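Local coordinates for protein amorpha-4,11-diene synthase (Artemisia annua, PDB 4GAX) that probably converts farnesyl diphosphate into a sesquiterpene such as amorpha-4,11-diene, in the metal-dependent manner of class I terpene synthases, at residues N249-L254 with F294-S299; P219-V224 with K554-Y559; L328-E333 with L343-E348. All coordinates share one frame; numbering follows the deposited sequence.

Interaction 1: residues N249-L254 with F294-S299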
ATOM      1  N   ASN A 249      -9.432  -1.296  17.910  1.00 15.33           N
ATOM      2  CA  ASN A 249     -10.852  -0.928  17.892  1.00 21.07           C
ATOM      3  C   ASN A 249     -11.053   0.588  17.848  1.00 27.35           C
ATOM      4  O   ASN A 249     -11.947   1.088  17.149  1.00 20.97           O
ATOM      5  CB  ASN A 249     -11.619  -1.577  19.058  1.00 26.80           C
ATOM      6  CG  ASN A 249     -11.849  -3.080  18.850  1.00 28.35           C
ATOM      7  OD1 ASN A 249     -11.669  -3.615  17.740  1.00 23.64           O
ATOM      8  ND2 ASN A 249     -12.262  -3.765  19.921  1.00 21.43           N
ATOM      9  N   LEU A 250     -10.226   1.320  18.588  1.00 25.83           N
ATOM     10  CA  LEU A 250     -10.291   2.782  18.552  1.00 21.41           C
ATOM     11  C   LEU A 250     -10.000   3.307  17.153  1.00 28.78           C
ATOM     12  O   LEU A 250     -10.710   4.168  16.637  1.00 24.48           O
ATOM     13  CB  LEU A 250      -9.286   3.389  19.531  1.00 23.03           C
ATOM     14  CG  LEU A 250      -9.540   3.059  21.003  1.00 33.66           C
ATOM     15  CD1 LEU A 250      -8.514   3.765  21.896  1.00 34.78           C
ATOM     16  CD2 LEU A 250     -10.970   3.420  21.406  1.00 46.38           C
ATOM     17  N   LEU A 251      -8.947   2.800  16.528  1.00 20.24           N
ATOM     18  CA  LEU A 251      -8.592   3.280  15.198  1.00 19.44           C
ATOM     19  C   LEU A 251      -9.628   2.838  14.165  1.00 16.91           C
ATOM     20  O   LEU A 251      -9.977   3.596  13.260  1.00 19.25           O
ATOM     21  CB  LEU A 251      -7.170   2.853  14.817  1.00 18.02           C
ATOM     22  CG  LEU A 251      -6.610   3.423  13.521  1.00 24.46           C
ATOM     23  CD1 LEU A 251      -6.684   4.960  13.520  1.00 22.34           C
ATOM     24  CD2 LEU A 251      -5.162   2.937  13.360  1.00 15.84           C
ATOM     25  N   GLN A 252     -10.167   1.633  14.319  1.00 20.19           N
ATOM     26  CA  GLN A 252     -11.270   1.212  13.460  1.00 19.02           C
ATOM     27  C   GLN A 252     -12.455   2.173  13.540  1.00 21.89           C
ATOM     28  O   GLN A 252     -13.096   2.457  12.518  1.00 17.36           O
ATOM     29  CB  GLN A 252     -11.722  -0.205  13.801  1.00 21.50           C
ATOM     30  CG  GLN A 252     -12.731  -0.773  12.811  1.00 22.82           C
ATOM     31  CD  GLN A 252     -13.210  -2.145  13.207  1.00 28.14           C
ATOM     32  OE1 GLN A 252     -13.849  -2.319  14.259  1.00 25.52           O
ATOM     33  NE2 GLN A 252     -12.908  -3.143  12.365  1.00 23.64           N
ATOM     34  N   SER A 253     -12.754   2.670  14.743  1.00 17.88           N
ATOM     35  CA  SER A 253     -13.848   3.636  14.889  1.00 26.13           C
ATOM     36  C   SER A 253     -13.559   4.904  14.093  1.00 27.96           C
ATOM     37  O   SER A 253     -14.458   5.475  13.479  1.00 25.65           O
ATOM     38  CB  SER A 253     -14.103   3.986  16.363  1.00 27.14           C
ATOM     39  OG  SER A 253     -14.709   2.898  17.022  1.00 37.79           O
ATOM     40  N   LEU A 254     -12.302   5.334  14.094  1.00 21.89           N
ATOM     41  CA  LEU A 254     -11.912   6.529  13.350  1.00 18.75           C
ATOM     42  C   LEU A 254     -12.082   6.282  11.854  1.00 22.25           C
ATOM     43  O   LEU A 254     -12.623   7.126  11.136  1.00 22.64           O
ATOM     44  CB  LEU A 254     -10.461   6.912  13.668  1.00 22.34           C
ATOM     45  CG  LEU A 254      -9.898   8.032  12.790  1.00 27.29           C
ATOM     46  CD1 LEU A 254     -10.600   9.378  13.052  1.00 28.61           C
ATOM     47  CD2 LEU A 254      -8.397   8.169  12.983  1.00 24.27           C
ATOM     48  N   PHE A 294      -2.549   4.231   7.228  1.00 18.13           N
ATOM     49  CA  PHE A 294      -3.756   3.920   8.007  1.00 18.09           C
ATOM     50  C   PHE A 294      -3.767   4.667   9.344  1.00 17.00           C
ATOM     51  O   PHE A 294      -4.776   4.670  10.065  1.00 20.10           O
ATOM     52  CB  PHE A 294      -3.828   2.413   8.302  1.00 22.58           C
ATOM     53  CG  PHE A 294      -2.797   1.963   9.304  1.00 21.55           C
ATOM     54  CD1 PHE A 294      -3.075   1.961  10.667  1.00 26.93           C
ATOM     55  CD2 PHE A 294      -1.525   1.588   8.882  1.00 15.61           C
ATOM     56  CE1 PHE A 294      -2.104   1.579  11.596  1.00 27.52           C
ATOM     57  CE2 PHE A 294      -0.541   1.194   9.806  1.00 17.13           C
ATOM     58  CZ  PHE A 294      -0.837   1.190  11.169  1.00 22.35           C
ATOM     59  N   GLU A 295      -2.642   5.276   9.694  1.00 20.65           N
ATOM     60  CA  GLU A 295      -2.461   5.834  11.031  1.00 21.19           C
ATOM     61  C   GLU A 295      -3.355   7.051  11.298  1.00 18.64           C
ATOM     62  O   GLU A 295      -3.718   7.781  10.363  1.00 17.34           O
ATOM     63  CB  GLU A 295      -0.983   6.159  11.271  1.00 16.73           C
ATOM     64  CG  GLU A 295      -0.089   4.913  11.180  1.00 17.63           C
ATOM     65  CD  GLU A 295       0.451   4.671   9.769  1.00 25.78           C
ATOM     66  OE1 GLU A 295      -0.132   5.183   8.785  1.00 26.49           O
ATOM     67  OE2 GLU A 295       1.472   3.969   9.641  1.00 26.58           O
ATOM     68  N   PRO A 296      -3.704   7.272  12.578  1.00 20.84           N
ATOM     69  CA  PRO A 296      -4.667   8.320  12.926  1.00 24.21           C
ATOM     70  C   PRO A 296      -4.216   9.697  12.483  1.00 17.33           C
ATOM     71  O   PRO A 296      -5.058  10.498  12.123  1.00 17.64           O
ATOM     72  CB  PRO A 296      -4.766   8.236  14.458  1.00 27.82           C
ATOM     73  CG  PRO A 296      -3.601   7.405  14.893  1.00 30.58           C
ATOM     74  CD  PRO A 296      -3.273   6.494  13.758  1.00 23.22           C
ATOM     75  N   GLN A 297      -2.910   9.943  12.470  1.00 13.31           N
ATOM     76  CA  GLN A 297      -2.367  11.244  12.115  1.00 23.38           C
ATOM     77  C   GLN A 297      -2.723  11.635  10.670  1.00 24.11           C
ATOM     78  O   GLN A 297      -2.739  12.818  10.317  1.00 20.98           O
ATOM     79  CB  GLN A 297      -0.830  11.231  12.293  1.00 28.68           C
ATOM     80  CG  GLN A 297      -0.334  10.925  13.731  1.00 80.96           C
ATOM     81  CD  GLN A 297      -0.557   9.472  14.193  1.00 66.32           C
ATOM     82  OE1 GLN A 297      -0.817   8.586  13.389  1.00 36.12           O
ATOM     83  NE2 GLN A 297      -0.456   9.240  15.500  1.00 71.77           N
ATOM     84  N   TYR A 298      -2.992  10.639   9.834  1.00 16.31           N
ATOM     85  CA  TYR A 298      -3.232  10.877   8.414  1.00 20.42           C
ATOM     86  C   TYR A 298      -4.708  10.844   7.966  1.00 22.64           C
ATOM     87  O   TYR A 298      -5.010  10.632   6.791  1.00 21.41           O
ATOM     88  CB  TYR A 298      -2.387   9.897   7.605  1.00 18.96           C
ATOM     89  CG  TYR A 298      -0.920  10.015   7.968  1.00 15.86           C
ATOM     90  CD1 TYR A 298      -0.234  11.202   7.759  1.00 23.45           C
ATOM     91  CD2 TYR A 298      -0.231   8.951   8.547  1.00 17.46           C
ATOM     92  CE1 TYR A 298       1.120  11.328   8.091  1.00 26.55           C
ATOM     93  CE2 TYR A 298       1.147   9.066   8.881  1.00 18.18           C
ATOM     94  CZ  TYR A 298       1.800  10.260   8.648  1.00 26.02           C
ATOM     95  OH  TYR A 298       3.139  10.388   8.983  1.00 24.65           O
ATOM     96  N   SER A 299      -5.609  11.079   8.903  1.00 19.86           N
ATOM     97  CA  SER A 299      -7.044  11.133   8.625  1.00 22.30           C
ATOM     98  C   SER A 299      -7.456  12.097   7.508  1.00 23.93           C
ATOM     99  O   SER A 299      -8.195  11.713   6.593  1.00 20.93           O
ATOM    100  CB  SER A 299      -7.813  11.488   9.903  1.00 23.22           C
ATOM    101  OG  SER A 299      -9.192  11.315   9.675  1.00 24.20           O
TER
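Leu251, buried on helix 238-269, makes the largest contribution to this contact with the bend that precedes helix 299-322. Its CB starts the side chain toward the bend, and CG lies anti to the backbone N (chi1 -173°), 4.1 Å from the carbonyl O of Phe294. There the chain forks. CD1 rests against the pyrrolidine ring of Pro296, 3.7 Å from its CD, while CD2 goes to the phenyl ring of Phe294 and stops 3.5 Å from its CD1. That second methyl meets the ring in its plane, at the rim between CD1 and CE1, so the aromatic faces are left to other groups; the carboxylate carbon CD of Glu295 lies above one of them, displaced toward the rim. Phe294 reaches this pose with CG in the crowded position between backbone N and carbonyl carbon (chi1 71°), which swings the ring's end back toward the helix. One turn on, Leu254 repeats the anti conformation and lays CD2 beside Pro296, 3.7 Å from its CA. Both leucines reach Pro296 CB from the helix side, an i, i+3 pair on one face of the helix. The CD1 of Leu254 borders Ser299 OG at 4.1 Å, a hydroxyl hydrogen-bonded to Glu258 further along helix 238-269. A hydrogen bond from His255 NE2 to the carbonyl O of Phe294 adds a polar tie. Within the all-alpha fold of plant terpene synthases, the loop joining helices 282-292 and 299-322 thus packs on helix 238-269, and helix 219-232 closes in beside it, with Arg220 touching both Leu251 and Phe294.

Interaction 2: residues P219-V224 with K554-Y559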
ATOM      1  N   PRO A 219       0.316  -3.050   6.232  1.00 20.35           N
ATOM      2  CA  PRO A 219       0.448  -3.142   7.695  1.00 21.73           C
ATOM      3  C   PRO A 219      -0.865  -3.279   8.463  1.00 22.42           C
ATOM      4  O   PRO A 219      -0.883  -4.015   9.440  1.00 22.26           O
ATOM      5  CB  PRO A 219       1.170  -1.840   8.093  1.00 20.81           C
ATOM      6  CG  PRO A 219       1.267  -1.004   6.817  1.00 25.25           C
ATOM      7  CD  PRO A 219       1.123  -1.949   5.662  1.00 20.36           C
ATOM      8  N   ARG A 220      -1.936  -2.606   8.048  1.00 17.87           N
ATOM      9  CA  ARG A 220      -3.213  -2.740   8.770  1.00 17.53           C
ATOM     10  C   ARG A 220      -3.822  -4.128   8.566  1.00 16.99           C
ATOM     11  O   ARG A 220      -4.491  -4.685   9.459  1.00 18.75           O
ATOM     12  CB  ARG A 220      -4.211  -1.660   8.325  1.00 20.31           C
ATOM     13  CG  ARG A 220      -5.508  -1.601   9.149  1.00 17.09           C
ATOM     14  CD  ARG A 220      -5.235  -1.232  10.605  1.00 18.92           C
ATOM     15  NE  ARG A 220      -6.488  -0.962  11.317  1.00 17.74           N
ATOM     16  CZ  ARG A 220      -6.579  -0.679  12.615  1.00 23.66           C
ATOM     17  NH1 ARG A 220      -5.485  -0.642  13.377  1.00 19.52           N
ATOM     18  NH2 ARG A 220      -7.774  -0.438  13.150  1.00 20.80           N
ATOM     19  N   ILE A 221      -3.594  -4.705   7.393  1.00 19.18           N
ATOM     20  CA  ILE A 221      -4.086  -6.062   7.140  1.00 18.34           C
ATOM     21  C   ILE A 221      -3.247  -7.068   7.945  1.00 18.10           C
ATOM     22  O   ILE A 221      -3.771  -8.065   8.444  1.00 23.35           O
ATOM     23  CB  ILE A 221      -4.040  -6.415   5.633  1.00 18.68           C
ATOM     24  CG1 ILE A 221      -4.988  -5.491   4.858  1.00 19.02           C
ATOM     25  CG2 ILE A 221      -4.423  -7.858   5.393  1.00 23.62           C
ATOM     26  CD1 ILE A 221      -4.912  -5.681   3.319  1.00 21.97           C
ATOM     27  N   GLU A 222      -1.946  -6.825   8.064  1.00 17.04           N
ATOM     28  CA  GLU A 222      -1.117  -7.701   8.921  1.00 23.05           C
ATOM     29  C   GLU A 222      -1.602  -7.679  10.370  1.00 23.03           C
ATOM     30  O   GLU A 222      -1.717  -8.723  11.010  1.00 23.55           O
ATOM     31  CB  GLU A 222       0.362  -7.329   8.847  1.00 25.59           C
ATOM     32  CG  GLU A 222       1.256  -7.988   9.922  1.00 19.07           C
ATOM     33  CD  GLU A 222       1.422  -9.496   9.735  1.00 30.97           C
ATOM     34  OE1 GLU A 222       1.001 -10.034   8.675  1.00 22.53           O
ATOM     35  OE2 GLU A 222       1.992 -10.151  10.652  1.00 26.54           O
ATOM     36  N   ALA A 223      -1.926  -6.495  10.870  1.00 16.53           N
ATOM     37  CA  ALA A 223      -2.363  -6.361  12.254  1.00 16.90           C
ATOM     38  C   ALA A 223      -3.601  -7.199  12.537  1.00 22.22           C
ATOM     39  O   ALA A 223      -3.643  -7.930  13.531  1.00 25.28           O
ATOM     40  CB  ALA A 223      -2.616  -4.881  12.610  1.00 17.74           C
ATOM     41  N   VAL A 224      -4.598  -7.124  11.661  1.00 21.92           N
ATOM     42  CA  VAL A 224      -5.818  -7.909  11.875  1.00 19.90           C
ATOM     43  C   VAL A 224      -5.519  -9.400  11.930  1.00 25.27           C
ATOM     44  O   VAL A 224      -6.195 -10.138  12.650  1.00 22.63           O
ATOM     45  CB  VAL A 224      -6.941  -7.633  10.817  1.00 34.53           C
ATOM     46  CG1 VAL A 224      -7.070  -6.162  10.534  1.00 47.71           C
ATOM     47  CG2 VAL A 224      -6.675  -8.375   9.538  1.00 36.06           C
ATOM     48  N   LYS A 554     -14.070  -6.154   5.112  1.00 23.68           N
ATOM     49  CA  LYS A 554     -14.805  -6.450   6.340  1.00 24.19           C
ATOM     50  C   LYS A 554     -13.879  -6.590   7.548  1.00 22.24           C
ATOM     51  O   LYS A 554     -14.216  -6.149   8.650  1.00 21.80           O
ATOM     52  CB  LYS A 554     -15.649  -7.718   6.185  1.00 32.27           C
ATOM     53  CG  LYS A 554     -16.731  -7.622   5.122  1.00 37.10           C
ATOM     54  CD  LYS A 554     -17.831  -8.651   5.393  1.00 45.25           C
ATOM     55  CE  LYS A 554     -18.550  -9.044   4.114  1.00 62.56           C
ATOM     56  NZ  LYS A 554     -19.670 -10.004   4.385  1.00 71.36           N
ATOM     57  N   SER A 555     -12.709  -7.190   7.337  1.00 24.67           N
ATOM     58  CA  SER A 555     -11.777  -7.404   8.436  1.00 27.84           C
ATOM     59  C   SER A 555     -11.238  -6.072   8.948  1.00 27.87           C
ATOM     60  O   SER A 555     -10.933  -5.923  10.133  1.00 29.03           O
ATOM     61  CB  SER A 555     -10.636  -8.337   8.014  1.00 28.54           C
ATOM     62  OG  SER A 555      -9.673  -7.652   7.233  1.00 35.23           O
ATOM     63  N   LEU A 556     -11.137  -5.092   8.058  1.00 22.72           N
ATOM     64  CA  LEU A 556     -10.662  -3.762   8.450  1.00 23.45           C
ATOM     65  C   LEU A 556     -11.762  -2.830   8.985  1.00 26.01           C
ATOM     66  O   LEU A 556     -11.544  -2.073   9.946  1.00 21.80           O
ATOM     67  CB  LEU A 556      -9.913  -3.100   7.275  1.00 20.63           C
ATOM     68  CG  LEU A 556      -8.394  -3.261   7.305  1.00 31.80           C
ATOM     69  CD1 LEU A 556      -8.017  -4.714   7.272  1.00 34.68           C
ATOM     70  CD2 LEU A 556      -7.674  -2.471   6.176  1.00 32.63           C
ATOM     71  N   LEU A 557     -12.945  -2.879   8.385  1.00 21.48           N
ATOM     72  CA  LEU A 557     -13.960  -1.873   8.700  1.00 25.06           C
ATOM     73  C   LEU A 557     -15.179  -2.370   9.478  1.00 33.43           C
ATOM     74  O   LEU A 557     -15.891  -1.575  10.095  1.00 30.27           O
ATOM     75  CB  LEU A 557     -14.425  -1.190   7.405  1.00 22.87           C
ATOM     76  CG  LEU A 557     -13.306  -0.482   6.640  1.00 27.63           C
ATOM     77  CD1 LEU A 557     -13.868   0.184   5.400  1.00 30.28           C
ATOM     78  CD2 LEU A 557     -12.605   0.537   7.523  1.00 31.32           C
ATOM     79  N   VAL A 558     -15.439  -3.671   9.450  1.00 28.94           N
ATOM     80  CA  VAL A 558     -16.695  -4.162  10.015  1.00 30.42           C
ATOM     81  C   VAL A 558     -16.545  -4.904  11.353  1.00 36.13           C
ATOM     82  O   VAL A 558     -17.210  -4.567  12.338  1.00 30.10           O
ATOM     83  CB  VAL A 558     -17.456  -5.013   8.981  1.00 37.13           C
ATOM     84  CG1 VAL A 558     -18.717  -5.616   9.590  1.00 35.72           C
ATOM     85  CG2 VAL A 558     -17.796  -4.157   7.763  1.00 35.60           C
ATOM     86  N   TYR A 559     -15.656  -5.891  11.407  1.00 28.13           N
ATOM     87  CA  TYR A 559     -15.509  -6.675  12.633  1.00 27.00           C
ATOM     88  C   TYR A 559     -14.502  -6.021  13.572  1.00 25.41           C
ATOM     89  O   TYR A 559     -13.335  -5.823  13.200  1.00 26.28           O
ATOM     90  CB  TYR A 559     -15.035  -8.097  12.329  1.00 29.44           C
ATOM     91  CG  TYR A 559     -15.909  -8.885  11.387  1.00 29.82           C
ATOM     92  CD1 TYR A 559     -15.401  -9.380  10.192  1.00 35.26           C
ATOM     93  CD2 TYR A 559     -17.234  -9.162  11.703  1.00 44.36           C
ATOM     94  CE1 TYR A 559     -16.196 -10.116   9.329  1.00 40.28           C
ATOM     95  CE2 TYR A 559     -18.038  -9.897  10.844  1.00 48.30           C
ATOM     96  CZ  TYR A 559     -17.509 -10.369   9.658  1.00 47.23           C
ATOM     97  OH  TYR A 559     -18.296 -11.098   8.799  1.00 50.31           O
TER
HETATM   98  O   HOH W   1      -9.341  -0.490  10.567  1.00 20.26           O
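The first turn of helix 219-232 lies beside the last turn of helix 547-557, with CA of Ile221 7.1 Å from CA of Leu556 and CA of Val224 6.9 Å from CA of Ser555. It is a helix-to-helix contact within the all-alpha fold of plant sesquiterpene synthases, and it ties two parts of the chain more than 300 residues apart. Leu556 is the centrepiece. Its first torsion (chi1 -96°) is well off the staggered value, and the branched end turns to the neighbouring helix although the bond to CB does not aim there. CD1 meets Val224 CG1 at 3.7 Å and Ile221 CG1 at 4.0 Å, both isoleucine and valine crossing the leucine at about a right angle. CD2 instead slides along the aliphatic part of Arg220, 3.8 Å from its CG, the two chains running in opposite directions. Phe287 and Leu290 of helix 282-292 also touch this leucine. An alanine at Leu556 would probably loosen the seam, since both methyls that engage Arg220, Ile221 and Val224 would be gone. Val224 CG2 also packs on Ser555 OG, whose hydrogen bond turns back to Leu552 O of its own helix. Arg220 is kinked at chi2 (63°), which carries the guanidinium past the leucine toward helix 238-269, where NH2 bonds to the carbonyl O of Phe248. A water bridges the two segments: lying at the guanidinium edge, it accepts from Arg220 NE at 3.0 Å and donates to Leu556 O at 2.8 Å.

Interaction 3: residues L328-E333 with L343-E348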
ATOM      1  N   LEU A 328     -14.176  14.854 -25.341  1.00 35.31           N
ATOM      2  CA  LEU A 328     -12.965  14.689 -24.551  1.00 33.56           C
ATOM      3  C   LEU A 328     -11.983  15.845 -24.749  1.00 38.15           C
ATOM      4  O   LEU A 328     -11.369  16.319 -23.789  1.00 35.92           O
ATOM      5  CB  LEU A 328     -12.301  13.348 -24.877  1.00 39.74           C
ATOM      6  CG  LEU A 328     -13.105  12.121 -24.448  1.00 39.85           C
ATOM      7  CD1 LEU A 328     -12.299  10.838 -24.647  1.00 45.99           C
ATOM      8  CD2 LEU A 328     -13.544  12.253 -22.994  1.00 41.17           C
ATOM      9  N   LYS A 329     -11.848  16.302 -25.992  1.00 42.63           N
ATOM     10  CA  LYS A 329     -11.007  17.455 -26.309  1.00 46.60           C
ATOM     11  C   LYS A 329     -11.426  18.692 -25.515  1.00 47.74           C
ATOM     12  O   LYS A 329     -10.582  19.384 -24.938  1.00 46.06           O
ATOM     13  CB  LYS A 329     -11.067  17.769 -27.812  1.00 50.60           C
ATOM     14  CG  LYS A 329     -10.266  18.997 -28.208  1.00 55.10           C
ATOM     15  CD  LYS A 329      -8.974  18.624 -28.926  1.00 60.51           C
ATOM     16  CE  LYS A 329      -9.166  18.587 -30.443  1.00 69.71           C
ATOM     17  NZ  LYS A 329      -8.611  19.794 -31.127  1.00 73.44           N
ATOM     18  N   ILE A 330     -12.730  18.967 -25.498  1.00 42.04           N
ATOM     19  CA  ILE A 330     -13.279  20.091 -24.741  1.00 33.97           C
ATOM     20  C   ILE A 330     -13.071  19.921 -23.226  1.00 39.05           C
ATOM     21  O   ILE A 330     -12.705  20.870 -22.526  1.00 41.04           O
ATOM     22  CB  ILE A 330     -14.784  20.259 -25.017  1.00 36.62           C
ATOM     23  CG1 ILE A 330     -15.030  20.580 -26.491  1.00 38.79           C
ATOM     24  CG2 ILE A 330     -15.364  21.364 -24.158  1.00 41.85           C
ATOM     25  CD1 ILE A 330     -16.500  20.600 -26.875  1.00 45.36           C
ATOM     26  N   PHE A 331     -13.324  18.722 -22.716  1.00 36.42           N
ATOM     27  CA  PHE A 331     -13.163  18.485 -21.281  1.00 38.89           C
ATOM     28  C   PHE A 331     -11.708  18.706 -20.850  1.00 39.88           C
ATOM     29  O   PHE A 331     -11.446  19.294 -19.794  1.00 40.02           O
ATOM     30  CB  PHE A 331     -13.649  17.079 -20.897  1.00 28.50           C
ATOM     31  CG  PHE A 331     -13.754  16.854 -19.405  1.00 32.36           C
ATOM     32  CD1 PHE A 331     -14.891  17.246 -18.707  1.00 33.89           C
ATOM     33  CD2 PHE A 331     -12.718  16.254 -18.704  1.00 31.12           C
ATOM     34  CE1 PHE A 331     -14.992  17.033 -17.320  1.00 34.93           C
ATOM     35  CE2 PHE A 331     -12.812  16.037 -17.314  1.00 30.25           C
ATOM     36  CZ  PHE A 331     -13.954  16.433 -16.629  1.00 30.32           C
ATOM     37  N   THR A 332     -10.773  18.243 -21.675  1.00 33.77           N
ATOM     38  CA  THR A 332      -9.347  18.413 -21.404  1.00 35.95           C
ATOM     39  C   THR A 332      -8.935  19.888 -21.308  1.00 39.05           C
ATOM     40  O   THR A 332      -8.138  20.254 -20.443  1.00 37.34           O
ATOM     41  CB  THR A 332      -8.490  17.733 -22.482  1.00 39.15           C
ATOM     42  OG1 THR A 332      -8.797  16.331 -22.527  1.00 37.90           O
ATOM     43  CG2 THR A 332      -6.999  17.932 -22.187  1.00 38.10           C
ATOM     44  N   GLU A 333      -9.461  20.733 -22.192  1.00 37.41           N
ATOM     45  CA  GLU A 333      -9.133  22.159 -22.137  1.00 42.86           C
ATOM     46  C   GLU A 333      -9.754  22.801 -20.899  1.00 35.89           C
ATOM     47  O   GLU A 333      -9.144  23.669 -20.264  1.00 38.56           O
ATOM     48  CB  GLU A 333      -9.570  22.889 -23.416  1.00 54.83           C
ATOM     49  CG  GLU A 333      -9.319  24.394 -23.389  1.00 69.36           C
ATOM     50  CD  GLU A 333      -7.881  24.756 -23.025  1.00 81.68           C
ATOM     51  OE1 GLU A 333      -6.946  24.122 -23.564  1.00 82.60           O
ATOM     52  OE2 GLU A 333      -7.686  25.675 -22.195  1.00 85.62           O
ATOM     53  N   LEU A 343     -17.602  26.620 -17.122  1.00 39.01           N
ATOM     54  CA  LEU A 343     -18.628  25.579 -17.023  1.00 37.21           C
ATOM     55  C   LEU A 343     -19.529  25.599 -18.260  1.00 37.59           C
ATOM     56  O   LEU A 343     -20.075  24.570 -18.670  1.00 40.74           O
ATOM     57  CB  LEU A 343     -19.470  25.818 -15.773  1.00 42.81           C
ATOM     58  CG  LEU A 343     -20.204  24.686 -15.045  1.00 51.80           C
ATOM     59  CD1 LEU A 343     -21.574  24.463 -15.633  1.00 55.20           C
ATOM     60  CD2 LEU A 343     -19.397  23.383 -15.013  1.00 47.37           C
ATOM     61  N   ASP A 344     -19.671  26.776 -18.856  1.00 29.09           N
ATOM     62  CA  ASP A 344     -20.525  26.957 -20.032  1.00 30.59           C
ATOM     63  C   ASP A 344     -19.906  26.405 -21.309  1.00 38.71           C
ATOM     64  O   ASP A 344     -20.596  26.238 -22.324  1.00 48.07           O
ATOM     65  CB  ASP A 344     -20.827  28.439 -20.234  1.00 36.97           C
ATOM     66  CG  ASP A 344     -21.845  28.958 -19.247  1.00 64.22           C
ATOM     67  OD1 ASP A 344     -22.710  28.162 -18.816  1.00 65.26           O
ATOM     68  OD2 ASP A 344     -21.782  30.161 -18.907  1.00 77.72           O
ATOM     69  N   MET A 345     -18.603  26.145 -21.279  1.00 36.38           N
ATOM     70  CA  MET A 345     -17.923  25.678 -22.482  1.00 42.66           C
ATOM     71  C   MET A 345     -17.977  24.149 -22.590  1.00 42.43           C
ATOM     72  O   MET A 345     -17.470  23.564 -23.543  1.00 37.74           O
ATOM     73  CB  MET A 345     -16.468  26.183 -22.515  1.00 47.98           C
ATOM     74  CG  MET A 345     -15.446  25.234 -21.892  1.00 56.19           C
ATOM     75  SD  MET A 345     -13.726  25.788 -22.025  1.00104.24           S
ATOM     76  CE  MET A 345     -12.916  24.232 -22.407  1.00 52.98           C
ATOM     77  N   ILE A 346     -18.643  23.517 -21.629  1.00 42.78           N
ATOM     78  CA  ILE A 346     -18.547  22.073 -21.422  1.00 42.80           C
ATOM     79  C   ILE A 346     -19.825  21.306 -21.774  1.00 46.19           C
ATOM     80  O   ILE A 346     -20.923  21.745 -21.428  1.00 36.86           O
ATOM     81  CB  ILE A 346     -18.192  21.806 -19.946  1.00 39.57           C
ATOM     82  CG1 ILE A 346     -16.829  22.427 -19.616  1.00 45.09           C
ATOM     83  CG2 ILE A 346     -18.218  20.329 -19.625  1.00 40.39           C
ATOM     84  CD1 ILE A 346     -16.440  22.328 -18.137  1.00 43.03           C
ATOM     85  N   PRO A 347     -19.685  20.155 -22.464  1.00 50.76           N
ATOM     86  CA  PRO A 347     -20.813  19.256 -22.764  1.00 48.29           C
ATOM     87  C   PRO A 347     -21.692  18.975 -21.532  1.00 44.64           C
ATOM     88  O   PRO A 347     -21.159  18.715 -20.444  1.00 37.04           O
ATOM     89  CB  PRO A 347     -20.116  17.973 -23.217  1.00 48.64           C
ATOM     90  CG  PRO A 347     -18.850  18.452 -23.832  1.00 50.16           C
ATOM     91  CD  PRO A 347     -18.416  19.650 -23.020  1.00 47.87           C
ATOM     92  N   GLU A 348     -23.013  19.023 -21.712  1.00 35.81           N
ATOM     93  CA  GLU A 348     -23.981  18.948 -20.606  1.00 38.20           C
ATOM     94  C   GLU A 348     -23.720  17.844 -19.579  1.00 38.69           C
ATOM     95  O   GLU A 348     -23.668  18.106 -18.373  1.00 39.34           O
ATOM     96  CB  GLU A 348     -25.408  18.815 -21.150  1.00 51.86           C
ATOM     97  CG  GLU A 348     -26.464  19.494 -20.298  1.00 66.17           C
ATOM     98  CD  GLU A 348     -26.312  21.004 -20.291  1.00 64.69           C
ATOM     99  OE1 GLU A 348     -26.733  21.650 -19.309  1.00 66.31           O
ATOM    100  OE2 GLU A 348     -25.766  21.544 -21.274  1.00 65.07           O
TER
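Ile330 takes the common helical conformation (chi1 -62°), with CG1 anti to the carbonyl carbon and CG2 anti to the backbone N. This sends the short branch, CG2, into the returning chain, where it lies only 3.1 Å from the carbonyl O of Met345, a tight fit of methyl against oxygen. The same methyl abuts CD of the Pro347 ring at 3.7 Å, the two side chains crossing obliquely. Met345 is less relaxed. Its first torsion (chi1 92°) lies well off the staggered values; the next is extended, and a turn about the last bond (chi3 -139°) brings the terminal methyl back over the helix. There CE comes within 3.4 Å of the carbonyl O of Ile330 and 3.7 Å of Glu333 CG. The element is a helix with its own outgoing loop folded back against it: helix 325-337 is followed by a 3-10 segment that ends at Met345, and then by the extended residues leading to helix 351-370. It follows closely on helix 299-322, whose end bears the DDIYD sequence, the aspartate-rich motif that binds metal in this family. Ile346 is buried and touches Ala334 and also Tyr354 of helix 351-370. Glu333 has CG anti to the backbone N, and its CB and CG meet the methionine methyl, crossing that chain at about a right angle. On the far side of the helix Thr332 OG1 donates to Leu328 O at 2.9 Å, approaching from above the carbonyl plane. That oxygen also receives the backbone N-H of Thr332, and the hydroxyl has a further hydrogen-bond partner in Tyr319 OH.

How the interactions relate
Interactions 1 and 2 form one neighbourhood, their centres about 12 Å apart, whereas interaction 3 lies at the surface with its centre about 39 Å from interaction 1 and 42 Å from interaction 2. Interaction 2 is buried and interaction 1 partly so. Consecutive helices 219-232 and 238-269 link these two, and Gln252 joins them directly: its NE2 probably donates to Leu556 O and Tyr559 O. In all three the direct contact is largely apolar, but the polar setting differs. Around interactions 1 and 2 side chains and a water engage main-chain carbonyls between helices, while interaction 3 joins a helix to the loop following it through methyl groups packed against a proline ring, aliphatic carbons and backbone oxygens.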